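Local coordinates for protein fasciclin I (Drosophila melanogaster, PDB 1O70) that acts as a neural cell adhesion molecule of insects, held at the cell membrane and built from FAS1 domains, of which this chain carries the third and fourth, at residues R193-V198 / K240-K245; V288-V293 / I300-Y305; N43-V48 / I81-L86; K26-I31 / V48-P53. One frame throughout, in Å; residues are numbered along the deposited sequence.

Contact 1 (R193-V198 / K240-K245)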
# COMPACT_ATOMS: atom_id res chain seq x y z
N ARG A 193 17.43 1.98 2.07
CA ARG A 193 16.03 1.94 2.46
C ARG A 193 15.36 3.18 1.88
O ARG A 193 15.75 4.30 2.18
CB ARG A 193 15.89 1.90 3.98
CG ARG A 193 16.12 0.52 4.56
CD ARG A 193 15.05 -0.46 4.09
NE ARG A 193 15.31 -1.84 4.49
CZ ARG A 193 16.21 -2.64 3.90
NH1 ARG A 193 16.93 -2.19 2.89
NH2 ARG A 193 16.36 -3.89 4.32
N PHE A 194 14.36 2.96 1.02
CA PHE A 194 13.67 4.07 0.40
C PHE A 194 12.28 4.34 0.94
O PHE A 194 11.54 3.43 1.30
CB PHE A 194 13.52 3.84 -1.11
CG PHE A 194 14.77 3.47 -1.81
CD1 PHE A 194 15.20 2.15 -1.83
CD2 PHE A 194 15.50 4.43 -2.50
CE1 PHE A 194 16.33 1.78 -2.56
CE2 PHE A 194 16.63 4.07 -3.23
CZ PHE A 194 17.05 2.73 -3.26
N THR A 195 11.94 5.62 0.97
CA THR A 195 10.62 6.06 1.40
C THR A 195 10.17 6.90 0.20
O THR A 195 10.50 8.08 0.09
CB THR A 195 10.69 6.92 2.65
OG1 THR A 195 11.15 6.12 3.74
CG2 THR A 195 9.33 7.47 2.99
N TYR A 196 9.43 6.26 -0.70
CA TYR A 196 8.97 6.91 -1.93
C TYR A 196 7.54 7.42 -1.83
O TYR A 196 6.60 6.65 -1.63
CB TYR A 196 9.10 5.92 -3.09
CG TYR A 196 9.16 6.52 -4.49
CD1 TYR A 196 9.16 5.69 -5.62
CD2 TYR A 196 9.20 7.90 -4.69
CE1 TYR A 196 9.19 6.21 -6.91
CE2 TYR A 196 9.24 8.44 -5.98
CZ TYR A 196 9.22 7.59 -7.09
OH TYR A 196 9.21 8.12 -8.37
N PHE A 197 7.38 8.74 -1.95
CA PHE A 197 6.06 9.35 -1.93
C PHE A 197 5.62 9.34 -3.37
O PHE A 197 6.02 10.20 -4.17
CB PHE A 197 6.12 10.79 -1.40
CG PHE A 197 6.57 10.88 0.03
CD1 PHE A 197 7.92 10.86 0.33
CD2 PHE A 197 5.64 10.91 1.06
CE1 PHE A 197 8.36 10.85 1.65
CE2 PHE A 197 6.06 10.91 2.39
CZ PHE A 197 7.42 10.87 2.69
N VAL A 198 4.81 8.34 -3.71
CA VAL A 198 4.33 8.14 -5.07
C VAL A 198 2.98 8.72 -5.44
O VAL A 198 1.95 8.31 -4.92
CB VAL A 198 4.25 6.64 -5.39
CG1 VAL A 198 3.76 6.46 -6.80
CG2 VAL A 198 5.61 5.99 -5.20
N LYS A 240 17.06 3.83 7.28
CA LYS A 240 15.77 3.33 7.75
C LYS A 240 14.60 3.85 6.91
O LYS A 240 14.75 4.77 6.10
CB LYS A 240 15.56 3.71 9.22
CG LYS A 240 15.45 5.19 9.48
CD LYS A 240 15.22 5.45 10.96
CE LYS A 240 15.10 6.94 11.23
NZ LYS A 240 14.92 7.23 12.68
N GLU A 241 13.43 3.26 7.11
CA GLU A 241 12.24 3.68 6.39
C GLU A 241 11.31 4.39 7.34
O GLU A 241 11.25 4.08 8.53
CB GLU A 241 11.53 2.48 5.76
CG GLU A 241 11.36 1.28 6.67
CD GLU A 241 10.85 0.08 5.92
OE1 GLU A 241 9.63 -0.00 5.69
OE2 GLU A 241 11.68 -0.78 5.52
N TYR A 242 10.57 5.36 6.81
CA TYR A 242 9.67 6.11 7.65
C TYR A 242 8.22 5.74 7.43
O TYR A 242 7.72 5.80 6.31
CB TYR A 242 9.89 7.60 7.41
CG TYR A 242 11.31 8.04 7.66
CD1 TYR A 242 12.33 7.78 6.74
CD2 TYR A 242 11.65 8.68 8.86
CE1 TYR A 242 13.64 8.14 7.01
CE2 TYR A 242 12.96 9.05 9.13
CZ TYR A 242 13.95 8.77 8.21
OH TYR A 242 15.25 9.13 8.48
N THR A 243 7.54 5.32 8.50
CA THR A 243 6.14 5.00 8.36
C THR A 243 5.42 6.32 8.52
O THR A 243 5.97 7.28 9.09
CB THR A 243 5.62 4.01 9.43
OG1 THR A 243 5.67 4.63 10.73
CG2 THR A 243 6.45 2.75 9.43
N MET A 244 4.20 6.39 8.01
CA MET A 244 3.45 7.62 8.11
C MET A 244 3.33 7.99 9.59
O MET A 244 3.33 9.17 9.94
CB MET A 244 2.09 7.44 7.44
CG MET A 244 1.47 8.71 6.89
SD MET A 244 2.55 9.72 5.88
CE MET A 244 2.39 9.01 4.30
N LYS A 245 3.28 6.98 10.46
CA LYS A 245 3.17 7.22 11.90
C LYS A 245 4.47 7.80 12.44
O LYS A 245 4.47 8.46 13.48
CB LYS A 245 2.85 5.91 12.63
CG LYS A 245 2.08 6.09 13.91
CD LYS A 245 1.68 4.74 14.48
CE LYS A 245 0.89 4.90 15.78
NZ LYS A 245 0.63 3.59 16.45
O HOH W 1 13.93 5.87 3.57
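Thr195 OG1 accepts a nearly straight hydrogen bond from Tyr242 N, 3.2 Å long with 170° at the hydrogen. The same hydroxyl meets the Tyr242 ring: OG1 lies near the ring plane, at its edge, 3.6 Å from Tyr242 CD1. The two side chains cross at about a right angle. OG1 stands beside its own backbone N, anti to the carbonyl carbon (chi1 -66°), and this turns it to the incoming N-H. A water adds a second link. It lies 2.8 Å from Thr195 OG1 and is also hydrogen-bonded to Arg193 O and Lys240 O, so it links the backbones of Arg193 and Lys240 through one site.

Farther out, Glu241 OE2 and Arg193 NE form a long salt bridge of 3.9 Å. OE2 also lies 3.7 Å from Arg193 CD. The carboxylate and guanidinium planes are 71° apart, so the pair is not a flat, two-pronged one. Arg193 NH1 has a further partner in Thr190 O.

A second-shell bond helps to position the loop: Ser238 OG bonds to Lys240 O. Thr243 is the N-cap of helix 244-253. The loop 240-243 leads from edge strand 235-238 into that helix. Strand 193-199 runs between 235-238 and 298-303 in the sheet of the fourth FAS1 domain.

Contact 2 (V288-V293 / I300-Y305)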
# COMPACT_ATOMS: atom_id res chain seq x y z
N VAL A 288 -2.61 11.76 1.85
CA VAL A 288 -1.91 10.51 1.62
C VAL A 288 -3.01 9.46 1.38
O VAL A 288 -3.69 9.05 2.31
CB VAL A 288 -1.06 10.12 2.86
CG1 VAL A 288 -0.29 8.83 2.58
CG2 VAL A 288 -0.09 11.23 3.21
N TYR A 289 -3.18 9.06 0.13
CA TYR A 289 -4.22 8.09 -0.24
C TYR A 289 -3.97 6.67 0.27
O TYR A 289 -4.88 6.03 0.81
CB TYR A 289 -4.38 8.07 -1.76
CG TYR A 289 -5.51 7.19 -2.24
CD1 TYR A 289 -6.83 7.47 -1.89
CD2 TYR A 289 -5.26 6.07 -3.03
CE1 TYR A 289 -7.88 6.65 -2.31
CE2 TYR A 289 -6.30 5.24 -3.45
CZ TYR A 289 -7.60 5.54 -3.09
OH TYR A 289 -8.63 4.72 -3.50
N ARG A 290 -2.76 6.16 0.09
CA ARG A 290 -2.43 4.83 0.60
C ARG A 290 -1.14 4.99 1.40
O ARG A 290 -0.05 5.11 0.84
CB ARG A 290 -2.19 3.84 -0.54
CG ARG A 290 -3.45 3.26 -1.17
CD ARG A 290 -3.11 2.54 -2.45
NE ARG A 290 -2.15 1.47 -2.24
CZ ARG A 290 -1.40 0.95 -3.20
NH1 ARG A 290 -1.50 1.43 -4.44
NH2 ARG A 290 -0.55 -0.03 -2.93
N PRO A 291 -1.27 5.05 2.73
CA PRO A 291 -0.06 5.20 3.54
C PRO A 291 0.57 3.86 3.84
O PRO A 291 -0.08 2.81 3.82
CB PRO A 291 -0.59 5.83 4.81
CG PRO A 291 -1.91 5.13 4.95
CD PRO A 291 -2.47 5.25 3.55
N ASP A 292 1.87 3.89 4.10
CA ASP A 292 2.58 2.70 4.50
C ASP A 292 2.47 1.47 3.60
O ASP A 292 2.17 0.39 4.08
CB ASP A 292 2.13 2.34 5.91
CG ASP A 292 2.16 3.55 6.85
OD1 ASP A 292 3.19 4.26 6.85
OD2 ASP A 292 1.17 3.81 7.57
N VAL A 293 2.71 1.63 2.30
CA VAL A 293 2.67 0.48 1.42
C VAL A 293 4.06 -0.13 1.54
O VAL A 293 4.95 0.18 0.76
CB VAL A 293 2.37 0.91 -0.04
CG1 VAL A 293 2.44 -0.29 -0.98
CG2 VAL A 293 0.99 1.57 -0.12
N ILE A 300 6.41 2.76 0.59
CA ILE A 300 5.84 3.69 -0.38
C ILE A 300 4.58 4.34 0.18
O ILE A 300 3.76 3.67 0.80
CB ILE A 300 5.44 2.95 -1.65
CG1 ILE A 300 6.68 2.63 -2.49
CG2 ILE A 300 4.40 3.77 -2.43
CD1 ILE A 300 6.35 1.87 -3.77
N HIS A 301 4.41 5.64 -0.03
CA HIS A 301 3.20 6.33 0.44
C HIS A 301 2.52 6.93 -0.79
O HIS A 301 3.04 7.86 -1.42
CB HIS A 301 3.55 7.45 1.41
CG HIS A 301 4.32 6.99 2.61
ND1 HIS A 301 3.76 6.23 3.61
CD2 HIS A 301 5.61 7.20 2.97
CE1 HIS A 301 4.67 5.98 4.54
NE2 HIS A 301 5.80 6.56 4.17
N VAL A 302 1.36 6.41 -1.15
CA VAL A 302 0.67 6.92 -2.33
C VAL A 302 -0.03 8.24 -2.02
O VAL A 302 -0.90 8.30 -1.15
CB VAL A 302 -0.35 5.92 -2.88
CG1 VAL A 302 -1.02 6.50 -4.11
CG2 VAL A 302 0.34 4.61 -3.22
N ILE A 303 0.36 9.29 -2.72
CA ILE A 303 -0.23 10.58 -2.48
C ILE A 303 -1.22 11.03 -3.56
O ILE A 303 -1.23 10.48 -4.66
CB ILE A 303 0.86 11.63 -2.24
CG1 ILE A 303 1.73 11.81 -3.49
CG2 ILE A 303 1.74 11.15 -1.08
CD1 ILE A 303 2.83 12.83 -3.29
N ASP A 304 -2.06 12.00 -3.22
CA ASP A 304 -3.10 12.50 -4.12
C ASP A 304 -2.62 13.41 -5.23
O ASP A 304 -3.25 13.51 -6.28
CB ASP A 304 -4.17 13.26 -3.33
CG ASP A 304 -5.25 12.36 -2.77
OD1 ASP A 304 -5.90 12.77 -1.79
OD2 ASP A 304 -5.49 11.25 -3.33
N TYR A 305 -1.51 14.09 -4.98
CA TYR A 305 -0.97 15.03 -5.95
C TYR A 305 0.54 15.08 -5.76
O TYR A 305 1.04 14.98 -4.64
CB TYR A 305 -1.57 16.42 -5.69
CG TYR A 305 -1.39 17.42 -6.82
CD1 TYR A 305 -2.17 17.34 -7.98
CD2 TYR A 305 -0.43 18.44 -6.73
CE1 TYR A 305 -2.00 18.25 -9.02
CE2 TYR A 305 -0.25 19.36 -7.78
CZ TYR A 305 -1.03 19.25 -8.92
OH TYR A 305 -0.85 20.13 -9.97
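A beta hairpin of strands 284-295 and 298-303 carries this contact, and two bulges break its register. The first is a classic bulge, with Tyr289 and Arg290 both facing Val302. Val302 O accepts from Arg290 N at 3.1 Å, and Tyr289 N adds a weak bond to it. Val302 N returns a bond to Arg290 O. Beyond the second bulge, Val293 and Ile300 form a hydrogen-bonded antiparallel pair. Val293 N reaches Ile300 O at 2.7 Å.

Between the pairs Arg290-Val302 and Val293-Ile300, a side chain takes a backbone N-H. His301 ND1 accepts from Asp292 N at 3.0 Å, with the donor tilted 23° from the ring plane. His301 CG lies beside its own backbone N (chi1 -58°), and from there the ring meets the Asp292 backbone. Asp292 OD1 comes to the ring edge, 3.2 Å from His301 CE1, and the carboxylate plane is 77° from the ring. On the Arg290 side, Val302 CG2 lies over one guanidinium face, offset toward its rim. Val302 CB and Arg290 CB are 3.6 Å apart.

The guanidinium forms salt bridges to Asp168 and to Glu127 of the third domain, so this bulge lies at the domain junction. Asp292 OD1 takes the N-H of Met244, and His301 NE2 bonds to Tyr242 O. Accepting at ND1 while donating at NE2 is consistent with a neutral imidazole protonated at NE2.

Contact 3 (N43-V48 / I81-L86)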
# COMPACT_ATOMS: atom_id res chain seq x y z
N ASN A 43 -14.63 -13.19 17.14
CA ASN A 43 -15.92 -13.60 17.68
C ASN A 43 -16.73 -12.46 18.29
O ASN A 43 -17.90 -12.63 18.61
CB ASN A 43 -15.74 -14.72 18.70
CG ASN A 43 -15.30 -16.02 18.06
OD1 ASN A 43 -15.71 -16.33 16.93
ND2 ASN A 43 -14.49 -16.80 18.77
N SER A 44 -16.12 -11.29 18.45
CA SER A 44 -16.86 -10.18 19.02
C SER A 44 -17.40 -9.28 17.91
O SER A 44 -17.82 -8.16 18.17
CB SER A 44 -15.98 -9.35 19.95
OG SER A 44 -15.36 -8.29 19.24
N LEU A 45 -17.39 -9.77 16.67
CA LEU A 45 -17.88 -8.99 15.54
C LEU A 45 -19.24 -9.47 15.07
O LEU A 45 -19.49 -10.68 15.00
CB LEU A 45 -16.88 -9.05 14.37
CG LEU A 45 -15.54 -8.34 14.56
CD1 LEU A 45 -14.56 -8.77 13.48
CD2 LEU A 45 -15.75 -6.84 14.54
N THR A 46 -20.12 -8.53 14.77
CA THR A 46 -21.46 -8.86 14.29
C THR A 46 -21.35 -9.40 12.86
O THR A 46 -22.14 -10.24 12.45
CB THR A 46 -22.36 -7.63 14.33
OG1 THR A 46 -21.77 -6.58 13.54
CG2 THR A 46 -22.52 -7.14 15.76
N GLU A 47 -20.37 -8.89 12.12
CA GLU A 47 -20.11 -9.33 10.75
C GLU A 47 -18.60 -9.39 10.56
O GLU A 47 -17.88 -8.49 11.00
CB GLU A 47 -20.72 -8.35 9.74
CG GLU A 47 -22.16 -7.98 10.02
CD GLU A 47 -22.80 -7.22 8.87
OE1 GLU A 47 -23.15 -7.86 7.85
OE2 GLU A 47 -22.96 -5.99 8.98
N VAL A 48 -18.11 -10.45 9.92
CA VAL A 48 -16.67 -10.60 9.71
C VAL A 48 -16.33 -11.42 8.46
O VAL A 48 -16.97 -12.43 8.18
CB VAL A 48 -16.01 -11.27 10.95
CG1 VAL A 48 -16.65 -12.63 11.22
CG2 VAL A 48 -14.51 -11.42 10.73
N ILE A 81 -8.47 -9.73 8.59
CA ILE A 81 -9.83 -9.80 9.15
C ILE A 81 -10.67 -8.53 8.93
O ILE A 81 -10.53 -7.54 9.65
CB ILE A 81 -9.79 -10.10 10.67
CG1 ILE A 81 -8.94 -11.34 10.95
CG2 ILE A 81 -11.20 -10.33 11.18
CD1 ILE A 81 -8.65 -11.54 12.43
N ILE A 82 -11.57 -8.61 7.95
CA ILE A 82 -12.45 -7.51 7.59
C ILE A 82 -13.69 -7.40 8.49
O ILE A 82 -14.51 -8.31 8.56
CB ILE A 82 -12.92 -7.68 6.14
CG1 ILE A 82 -11.70 -7.64 5.21
CG2 ILE A 82 -13.93 -6.60 5.80
CD1 ILE A 82 -11.94 -8.25 3.87
N LYS A 83 -13.83 -6.25 9.14
CA LYS A 83 -14.97 -6.02 10.02
C LYS A 83 -16.24 -5.76 9.20
O LYS A 83 -16.82 -4.68 9.26
CB LYS A 83 -14.67 -4.83 10.94
CG LYS A 83 -13.51 -5.10 11.90
CD LYS A 83 -12.70 -3.85 12.20
CE LYS A 83 -13.50 -2.82 12.98
NZ LYS A 83 -12.74 -1.55 13.16
N ASP A 84 -16.66 -6.76 8.42
CA ASP A 84 -17.84 -6.63 7.58
C ASP A 84 -18.17 -7.94 6.84
O ASP A 84 -17.35 -8.86 6.81
CB ASP A 84 -17.62 -5.47 6.59
CG ASP A 84 -18.75 -5.30 5.59
OD1 ASP A 84 -19.93 -5.52 5.95
OD2 ASP A 84 -18.46 -4.91 4.45
N ARG A 85 -19.37 -8.02 6.28
CA ARG A 85 -19.79 -9.21 5.53
C ARG A 85 -19.53 -8.91 4.06
O ARG A 85 -20.30 -8.20 3.42
CB ARG A 85 -21.27 -9.45 5.75
CG ARG A 85 -21.83 -10.61 4.95
CD ARG A 85 -23.34 -10.52 4.87
NE ARG A 85 -23.91 -10.52 6.20
CZ ARG A 85 -23.92 -11.58 7.00
NH1 ARG A 85 -23.38 -12.72 6.58
NH2 ARG A 85 -24.44 -11.50 8.22
N LEU A 86 -18.44 -9.45 3.51
CA LEU A 86 -18.10 -9.18 2.12
C LEU A 86 -17.88 -10.37 1.20
O LEU A 86 -16.89 -11.09 1.34
CB LEU A 86 -16.84 -8.31 2.05
CG LEU A 86 -16.90 -6.84 2.44
CD1 LEU A 86 -15.53 -6.20 2.22
CD2 LEU A 86 -17.95 -6.14 1.59
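Apolar packing joins Val48 to Ile81 and Leu45 to Lys83. Val48 CG2 and Ile81 CG2 meet methyl to methyl at 3.5 Å. Each of these methyls is anti to its own backbone N, and the two side chains cross obliquely. Leu45 places its forked end on the aliphatic part of Lys83: CD2 lies 3.9 Å from Lys83 CG, and CD1 is only slightly farther. These two side chains cross at about a right angle. Leu45 CD1 also reaches Ile81 CG2, at 4.4 Å.

Backbone contacts lie beside this packing. Val48 CA makes a CA-H...O contact with Ile82 O at 3.4 Å. Ile82 O also accepts from Asp84 N within its own segment, which closes an inverse gamma turn centred on Lys83. The turn comes directly after edge strand 81-82 of the third FAS1 domain. The neighbouring strand, 48-53, follows the loop after helix 37-43. Thr49 OG1 bonds to Asp84 O and Leu86 N, which ties the chain after the turn to that strand.

Charged side chains make the remaining contacts. Glu47 OE1 and Arg85 NE form a salt bridge of 3.2 Å, but its hydrogen bond is weak, with 126° at the hydrogen. The carboxylate and guanidinium planes are 46° apart. The other oxygen, Glu47 OE2, is 4.3 Å from Asp84 OD1, an approach of like charges.

Contact 4 (K26-I31 / V48-P53). With SO4 (sulfate ion), chain D.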
# COMPACT_ATOMS: atom_id res chain seq x y z
N LYS A 26 -4.98 -23.75 9.04
CA LYS A 26 -3.67 -23.14 9.16
C LYS A 26 -3.82 -21.73 9.73
O LYS A 26 -3.04 -21.31 10.60
CB LYS A 26 -2.99 -23.07 7.79
CG LYS A 26 -1.61 -22.44 7.81
CD LYS A 26 -0.64 -23.27 8.63
CE LYS A 26 0.74 -22.65 8.65
NZ LYS A 26 1.73 -23.52 9.35
N PHE A 27 -4.82 -21.00 9.24
CA PHE A 27 -5.07 -19.65 9.71
C PHE A 27 -5.27 -19.71 11.23
O PHE A 27 -4.68 -18.93 11.97
CB PHE A 27 -6.31 -19.05 9.04
CG PHE A 27 -6.57 -17.61 9.40
CD1 PHE A 27 -5.86 -16.58 8.78
CD2 PHE A 27 -7.53 -17.27 10.35
CE1 PHE A 27 -6.10 -15.23 9.11
CE2 PHE A 27 -7.78 -15.93 10.69
CZ PHE A 27 -7.07 -14.91 10.07
N TYR A 28 -6.08 -20.66 11.69
CA TYR A 28 -6.33 -20.79 13.12
C TYR A 28 -5.10 -21.29 13.87
O TYR A 28 -4.88 -20.91 15.02
CB TYR A 28 -7.53 -21.70 13.37
CG TYR A 28 -8.83 -21.11 12.88
CD1 TYR A 28 -9.74 -21.89 12.16
CD2 TYR A 28 -9.15 -19.76 13.13
CE1 TYR A 28 -10.94 -21.36 11.70
CE2 TYR A 28 -10.35 -19.22 12.67
CZ TYR A 28 -11.25 -20.04 11.96
OH TYR A 28 -12.46 -19.54 11.52
N GLU A 29 -4.30 -22.13 13.23
CA GLU A 29 -3.09 -22.59 13.89
C GLU A 29 -2.20 -21.39 14.13
O GLU A 29 -1.65 -21.23 15.22
CB GLU A 29 -2.38 -23.63 13.03
CG GLU A 29 -2.79 -25.04 13.35
CD GLU A 29 -2.16 -26.03 12.42
OE1 GLU A 29 -0.97 -25.85 12.08
OE2 GLU A 29 -2.86 -27.00 12.02
N VAL A 30 -2.06 -20.53 13.12
CA VAL A 30 -1.25 -19.33 13.28
C VAL A 30 -1.79 -18.49 14.43
O VAL A 30 -1.02 -17.94 15.22
CB VAL A 30 -1.21 -18.48 11.99
CG1 VAL A 30 -0.50 -17.15 12.26
CG2 VAL A 30 -0.47 -19.24 10.89
N ILE A 31 -3.11 -18.40 14.55
CA ILE A 31 -3.68 -17.62 15.64
C ILE A 31 -3.31 -18.22 17.00
O ILE A 31 -3.06 -17.49 17.96
CB ILE A 31 -5.22 -17.52 15.54
CG1 ILE A 31 -5.61 -16.73 14.29
CG2 ILE A 31 -5.78 -16.81 16.76
CD1 ILE A 31 -7.11 -16.60 14.08
N VAL A 48 -18.11 -10.45 9.92
CA VAL A 48 -16.67 -10.60 9.71
C VAL A 48 -16.33 -11.42 8.46
O VAL A 48 -16.97 -12.43 8.18
CB VAL A 48 -16.01 -11.27 10.95
CG1 VAL A 48 -16.65 -12.63 11.22
CG2 VAL A 48 -14.51 -11.42 10.73
N THR A 49 -15.33 -10.96 7.72
CA THR A 49 -14.87 -11.66 6.53
C THR A 49 -13.37 -11.85 6.67
O THR A 49 -12.62 -10.91 6.90
CB THR A 49 -15.18 -10.86 5.24
OG1 THR A 49 -16.60 -10.76 5.08
CG2 THR A 49 -14.61 -11.57 4.02
N ILE A 50 -12.95 -13.10 6.53
CA ILE A 50 -11.56 -13.46 6.68
C ILE A 50 -10.91 -13.78 5.35
O ILE A 50 -11.49 -14.47 4.50
CB ILE A 50 -11.44 -14.70 7.59
CG1 ILE A 50 -12.04 -14.38 8.96
CG2 ILE A 50 -9.98 -15.15 7.69
CD1 ILE A 50 -12.04 -15.54 9.94
N LEU A 51 -9.70 -13.25 5.15
CA LEU A 51 -8.94 -13.53 3.94
C LEU A 51 -7.89 -14.50 4.43
O LEU A 51 -6.90 -14.09 5.04
CB LEU A 51 -8.27 -12.26 3.39
CG LEU A 51 -9.19 -11.10 2.98
CD1 LEU A 51 -8.37 -10.05 2.22
CD2 LEU A 51 -10.33 -11.60 2.09
N ALA A 52 -8.12 -15.79 4.20
CA ALA A 52 -7.19 -16.81 4.66
C ALA A 52 -6.16 -17.18 3.60
O ALA A 52 -6.51 -17.68 2.53
CB ALA A 52 -7.95 -18.05 5.09
N PRO A 53 -4.88 -16.92 3.88
CA PRO A 53 -3.81 -17.25 2.93
C PRO A 53 -3.78 -18.76 2.73
O PRO A 53 -4.00 -19.51 3.68
CB PRO A 53 -2.55 -16.77 3.63
CG PRO A 53 -3.04 -15.68 4.53
CD PRO A 53 -4.35 -16.20 5.05
S SO4 D . 1.04 -26.81 7.23
O1 SO4 D . 0.17 -26.05 6.31
O2 SO4 D . 1.40 -28.10 6.62
O3 SO4 D . 2.26 -26.03 7.51
O4 SO4 D . 0.32 -27.06 8.50
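One methyl group lies over an aromatic face here: Ile50 CG2 sits above the Phe27 ring in a CH-pi contact. The methyl is 3.9 Å from the ring centroid and 19° off the ring normal. It is offset toward the rim on the side of Phe27 CZ and CE2, and CZ is 3.8 Å from it. Phe27 CG is anti to its backbone N (chi1 -175°), which carries the ring toward the strand. Ile50 CG2 is likewise anti to its own backbone N.

The rest of the contact is looser. Pro53 CD approaches Phe27 CD1 obliquely at 4.0 Å. Phe27 CB and Ala52 CB stand 4.4 Å apart, and Tyr28 OH comes to 4.3 Å from Ile50 CD1. No hydrogen bond joins the two segments. The packing is apolar and rests mainly on the one phenylalanine.

On the helix, Lys26 NZ leads away from the strand and bonds to a sulfate oxygen, O3, at 3.2 Å. Arg25 binds the same ion, which probably came from the crystallisation liquor.

The axis of segment 26-31, in helix 21-33, makes 94° with that of strand 48-53, and the two come within 8.8 Å. Phe27 also touches His80, Ile81 of strand 81-82 and Leu77 of helix 70-79. Trp58 of helix 55-60 packs on Lys26, Val30 and Pro53. The phenylalanine thus fills the layer between helices and sheet in the third FAS1 domain.

The four contacts divide between two FAS1 domains. Contacts 4 and 3 come first along the chain, with alternating segments, and belong to the third domain. Their centres are 13 Å apart, they share Val48, and strands 48-53 and 81-82 are neighbours in one sheet. Contacts 1 and 2 follow in series in the fourth domain, with centres 10 Å apart. There strands 193-199 and 298-303 are neighbours in the sheet of that domain, and Met244 touches both Asp292 and His301. Between the pairs, centres lie about 26 to 31 Å apart without touching. Both seven-stranded sheets have the strand order 2-1-7-6-5-4-3, so the same fold is repeated in the adhesion molecule.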